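Local coordinates for methyltransferase (Streptococcus mutans, PDB 2B78), which is a putative S-adenosylmethionine-dependent methyltransferase of unknown substrate that, judging by its family, probably acts on RNA, at residues 74-85 with 98-107. Numbering follows the deposited sequence.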
loop_
_atom_site.group_PDB
_atom_site.type_symbol
_atom_site.label_atom_id
_atom_site.label_comp_id
_atom_site.label_asym_id
_atom_site.label_seq_id
_atom_site.Cartn_x
_atom_site.Cartn_y
_atom_site.Cartn_z
ATOM N N PHE A 74 0.955 3.691 -24.169
ATOM C CA PHE A 74 0.620 2.871 -23.011
ATOM C C PHE A 74 0.927 1.395 -23.248
ATOM O O PHE A 74 1.295 0.674 -22.314
ATOM C CB PHE A 74 -0.844 3.085 -22.612
ATOM C CG PHE A 74 -1.101 4.427 -21.983
ATOM C CD1 PHE A 74 -0.566 4.739 -20.736
ATOM C CD2 PHE A 74 -1.831 5.397 -22.658
ATOM C CE1 PHE A 74 -0.755 6.006 -20.175
ATOM C CE2 PHE A 74 -2.023 6.660 -22.106
ATOM C CZ PHE A 74 -1.483 6.965 -20.862
ATOM N N ILE A 75 0.796 0.935 -24.491
ATOM C CA ILE A 75 1.116 -0.463 -24.797
ATOM C C ILE A 75 2.596 -0.688 -24.452
ATOM O O ILE A 75 2.959 -1.700 -23.837
ATOM C CB ILE A 75 0.862 -0.780 -26.302
ATOM C CG1 ILE A 75 -0.645 -0.862 -26.550
ATOM C CG2 ILE A 75 1.534 -2.084 -26.702
ATOM C CD1 ILE A 75 -1.033 -0.933 -28.015
ATOM N N LYS A 76 3.440 0.270 -24.828
ATOM C CA LYS A 76 4.873 0.194 -24.551
ATOM C C LYS A 76 5.113 0.158 -23.043
ATOM O O LYS A 76 5.896 -0.650 -22.550
ATOM C CB LYS A 76 5.600 1.410 -25.133
ATOM C CG LYS A 76 5.470 1.583 -26.647
ATOM C CD LYS A 76 6.241 0.513 -27.405
ATOM C CE LYS A 76 6.267 0.814 -28.899
ATOM N NZ LYS A 76 6.991 -0.242 -29.661
ATOM N N LEU A 77 4.447 1.048 -22.314
ATOM C CA LEU A 77 4.607 1.095 -20.863
ATOM C C LEU A 77 4.218 -0.218 -20.197
ATOM O O LEU A 77 4.925 -0.704 -19.312
ATOM C CB LEU A 77 3.774 2.230 -20.259
ATOM C CG LEU A 77 4.343 3.646 -20.386
ATOM C CD1 LEU A 77 3.405 4.631 -19.719
ATOM C CD2 LEU A 77 5.734 3.703 -19.731
ATOM N N PHE A 78 3.092 -0.794 -20.607
ATOM C CA PHE A 78 2.654 -2.046 -20.000
ATOM C C PHE A 78 3.509 -3.238 -20.417
ATOM O O PHE A 78 3.658 -4.187 -19.652
ATOM C CB PHE A 78 1.171 -2.300 -20.301
ATOM C CG PHE A 78 0.244 -1.285 -19.679
ATOM C CD1 PHE A 78 0.439 -0.859 -18.364
ATOM C CD2 PHE A 78 -0.825 -0.756 -20.400
ATOM C CE1 PHE A 78 -0.410 0.080 -17.780
ATOM C CE2 PHE A 78 -1.684 0.186 -19.827
ATOM C CZ PHE A 78 -1.477 0.604 -18.517
ATOM N N GLN A 79 4.075 -3.199 -21.620
ATOM C CA GLN A 79 4.933 -4.297 -22.068
ATOM C C GLN A 79 6.166 -4.342 -21.176
ATOM O O GLN A 79 6.652 -5.418 -20.826
ATOM C CB GLN A 79 5.367 -4.101 -23.528
ATOM C CG GLN A 79 4.316 -4.444 -24.580
ATOM C CD GLN A 79 4.763 -4.073 -26.001
ATOM O OE1 GLN A 79 4.247 -4.605 -26.987
ATOM N NE2 GLN A 79 5.714 -3.149 -26.103
ATOM N N TRP A 80 6.666 -3.171 -20.793
ATOM C CA TRP A 80 7.847 -3.101 -19.937
ATOM C C TRP A 80 7.522 -3.554 -18.511
ATOM O O TRP A 80 8.284 -4.297 -17.894
ATOM C CB TRP A 80 8.405 -1.668 -19.889
ATOM C CG TRP A 80 9.207 -1.236 -21.082
ATOM C CD1 TRP A 80 8.810 -0.380 -22.073
ATOM C CD2 TRP A 80 10.560 -1.611 -21.392
ATOM N NE1 TRP A 80 9.832 -0.199 -22.980
ATOM C CE2 TRP A 80 10.914 -0.943 -22.590
ATOM C CE3 TRP A 80 11.504 -2.447 -20.779
ATOM C CZ2 TRP A 80 12.178 -1.081 -23.181
ATOM C CZ3 TRP A 80 12.764 -2.586 -21.370
ATOM C CH2 TRP A 80 13.085 -1.906 -22.560
ATOM N N SER A 81 6.393 -3.099 -17.981
ATOM C CA SER A 81 6.011 -3.470 -16.625
ATOM C C SER A 81 5.762 -4.972 -16.537
ATOM O O SER A 81 6.065 -5.610 -15.525
ATOM C CB SER A 81 4.767 -2.685 -16.188
ATOM O OG SER A 81 3.653 -2.964 -17.020
ATOM N N LYS A 82 5.216 -5.539 -17.607
ATOM C CA LYS A 82 4.938 -6.973 -17.657
ATOM C C LYS A 82 6.232 -7.785 -17.687
ATOM O O LYS A 82 6.366 -8.783 -16.983
ATOM C CB LYS A 82 4.100 -7.299 -18.900
ATOM C CG LYS A 82 3.817 -8.787 -19.104
ATOM C CD LYS A 82 2.811 -8.997 -20.230
ATOM C CE LYS A 82 2.360 -10.447 -20.324
ATOM N NZ LYS A 82 1.304 -10.627 -21.376
ATOM N N ASP A 83 7.184 -7.355 -18.504
ATOM C CA ASP A 83 8.456 -8.060 -18.618
ATOM C C ASP A 83 9.253 -8.096 -17.325
ATOM O O ASP A 83 10.015 -9.030 -17.099
ATOM C CB ASP A 83 9.313 -7.445 -19.723
ATOM C CG ASP A 83 8.999 -8.024 -21.087
ATOM O OD1 ASP A 83 9.246 -9.236 -21.281
ATOM O OD2 ASP A 83 8.500 -7.275 -21.953
ATOM N N LYS A 84 9.085 -7.091 -16.474
ATOM C CA LYS A 84 9.824 -7.068 -15.217
ATOM C C LYS A 84 9.201 -7.992 -14.181
ATOM O O LYS A 84 9.812 -8.267 -13.144
ATOM C CB LYS A 84 9.860 -5.651 -14.630
ATOM C CG LYS A 84 10.234 -4.559 -15.622
ATOM C CD LYS A 84 10.309 -3.207 -14.919
ATOM C CE LYS A 84 10.424 -2.063 -15.913
ATOM N NZ LYS A 84 11.529 -2.266 -16.886
ATOM N N ARG A 85 7.997 -8.481 -14.460
ATOM C CA ARG A 85 7.283 -9.320 -13.506
ATOM C C ARG A 85 7.057 -10.787 -13.879
ATOM O O ARG A 85 6.231 -11.464 -13.257
ATOM C CB ARG A 85 5.935 -8.664 -13.188
ATOM C CG ARG A 85 6.046 -7.268 -12.568
ATOM C CD ARG A 85 4.672 -6.639 -12.378
ATOM N NE ARG A 85 4.687 -5.473 -11.490
ATOM C CZ ARG A 85 5.190 -4.280 -11.802
ATOM N NH1 ARG A 85 5.736 -4.066 -12.997
ATOM N NH2 ARG A 85 5.139 -3.291 -10.915
ATOM N N ARG A 98 0.846 -6.739 -7.460
ATOM C CA ARG A 98 0.704 -5.520 -8.254
ATOM C C ARG A 98 1.373 -5.577 -9.630
ATOM O O ARG A 98 2.544 -5.935 -9.744
ATOM C CB ARG A 98 1.224 -4.315 -7.470
ATOM C CG ARG A 98 1.218 -3.010 -8.266
ATOM C CD ARG A 98 1.033 -1.801 -7.366
ATOM N NE ARG A 98 -0.297 -1.786 -6.767
ATOM C CZ ARG A 98 -0.777 -0.793 -6.026
ATOM N NH1 ARG A 98 -0.039 0.281 -5.785
ATOM N NH2 ARG A 98 -2.000 -0.881 -5.524
ATOM N N LEU A 99 0.620 -5.199 -10.664
ATOM C CA LEU A 99 1.119 -5.201 -12.044
ATOM C C LEU A 99 1.740 -3.873 -12.481
ATOM O O LEU A 99 2.645 -3.848 -13.324
ATOM C CB LEU A 99 -0.023 -5.556 -13.009
ATOM C CG LEU A 99 -0.705 -6.920 -12.851
ATOM C CD1 LEU A 99 -1.812 -7.062 -13.902
ATOM C CD2 LEU A 99 0.317 -8.047 -13.013
ATOM N N PHE A 100 1.264 -2.770 -11.907
ATOM C CA PHE A 100 1.754 -1.442 -12.279
ATOM C C PHE A 100 1.658 -0.534 -11.064
ATOM O O PHE A 100 0.614 -0.473 -10.415
ATOM C CB PHE A 100 0.891 -0.882 -13.416
ATOM C CG PHE A 100 1.565 0.193 -14.225
ATOM C CD1 PHE A 100 2.365 -0.136 -15.314
ATOM C CD2 PHE A 100 1.408 1.537 -13.890
ATOM C CE1 PHE A 100 2.999 0.857 -16.062
ATOM C CE2 PHE A 100 2.039 2.533 -14.627
ATOM C CZ PHE A 100 2.835 2.191 -15.715
ATOM N N ASN A 101 2.736 0.177 -10.750
ATOM C CA ASN A 101 2.730 1.046 -9.577
ATOM C C ASN A 101 3.218 2.460 -9.824
ATOM O O ASN A 101 4.359 2.801 -9.513
ATOM C CB ASN A 101 3.561 0.411 -8.458
ATOM C CG ASN A 101 3.375 1.110 -7.120
ATOM O OD1 ASN A 101 2.246 1.420 -6.706
ATOM N ND2 ASN A 101 4.484 1.346 -6.425
ATOM N N GLN A 102 2.341 3.281 -10.388
ATOM C CA GLN A 102 2.640 4.683 -10.659
ATOM C C GLN A 102 4.032 4.992 -11.237
ATOM O O GLN A 102 4.399 4.454 -12.279
ATOM C CB GLN A 102 2.391 5.486 -9.386
ATOM C CG GLN A 102 0.976 5.303 -8.846
ATOM C CD GLN A 102 0.521 6.477 -8.001
ATOM O OE1 GLN A 102 0.453 7.600 -8.478
ATOM N NE2 GLN A 102 0.208 6.218 -6.741
ATOM N N ASP A 103 4.804 5.856 -10.574
ATOM C CA ASP A 103 6.119 6.204 -11.103
ATOM C C ASP A 103 7.137 5.072 -11.051
ATOM O O ASP A 103 8.185 5.141 -11.701
ATOM C CB ASP A 103 6.663 7.487 -10.425
ATOM C CG ASP A 103 6.715 7.400 -8.910
ATOM O OD1 ASP A 103 5.951 6.608 -8.311
ATOM O OD2 ASP A 103 7.516 8.162 -8.315
ATOM N N GLY A 104 6.828 4.026 -10.287
ATOM C CA GLY A 104 7.729 2.892 -10.207
ATOM C C GLY A 104 7.766 2.226 -11.572
ATOM O O GLY A 104 8.722 1.527 -11.913
ATOM N N ASP A 105 6.717 2.437 -12.359
ATOM C CA ASP A 105 6.655 1.865 -13.700
ATOM C C ASP A 105 6.543 2.948 -14.760
ATOM O O ASP A 105 6.016 2.730 -15.859
ATOM C CB ASP A 105 5.500 0.880 -13.807
ATOM C CG ASP A 105 5.743 -0.368 -12.994
ATOM O OD1 ASP A 105 6.614 -1.178 -13.398
ATOM O OD2 ASP A 105 5.078 -0.524 -11.943
ATOM N N SER A 106 7.047 4.124 -14.398
ATOM C CA SER A 106 7.101 5.296 -15.269
ATOM C C SER A 106 5.828 6.005 -15.692
ATOM O O SER A 106 5.792 6.651 -16.736
ATOM C CB SER A 106 7.952 4.990 -16.509
ATOM O OG SER A 106 9.324 4.883 -16.140
ATOM N N PHE A 107 4.774 5.888 -14.902
ATOM C CA PHE A 107 3.566 6.628 -15.215
ATOM C C PHE A 107 2.771 6.827 -13.944
ATOM O O PHE A 107 1.933 6.002 -13.589
ATOM C CB PHE A 107 2.699 5.926 -16.259
ATOM C CG PHE A 107 1.713 6.851 -16.916
ATOM C CD1 PHE A 107 2.138 7.759 -17.884
ATOM C CD2 PHE A 107 0.380 6.876 -16.513
ATOM C CE1 PHE A 107 1.251 8.682 -18.438
ATOM C CE2 PHE A 107 -0.515 7.796 -17.059
ATOM C CZ PHE A 107 -0.077 8.699 -18.021
HETATM O O HOH W 1 6.538 1.070 -18.013
HETATM O O HOH W 2 2.322 -4.991 -15.780
#
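The buried guanidinium of R85 carries the carbonyl oxygen of L99 over the centre of one face, with CZ and O 3.0 Å apart, without a hydrogen bond. The contact packs helix 71-83 against edge strand 96-101 of a five-stranded mixed sheet, and against the turn that follows it. A classic beta bulge at L99 and F100, opposite I112, interrupts the strand. The R85 chain runs extended from CG to NE, which carries the guanidinium to the turn. NE donates to R98 O at 2.8 Å, bent at 139°. NH1 and NH2 grip D105 end-on in a salt bridge, one nitrogen to each oxygen. The guanidinium and carboxylate planes are 47° apart; NH1 meets OD1 from above the carboxylate plane, NH2 meets OD2 on its syn side. NH1 also holds S81 O, and NH2 reaches D365 O. D105 OD2 takes N101 N on its anti lone pair, which ties the carboxylate to its own turn. Two edge-to-face pairs extend the contact along the helix. F74 points its edge at the face of F107, and F78 does the same to F100. D105 CB sits over the rim of the opposite F100 face. One water joins L77 O to D105 O; another donates to S81 OG and L99 O.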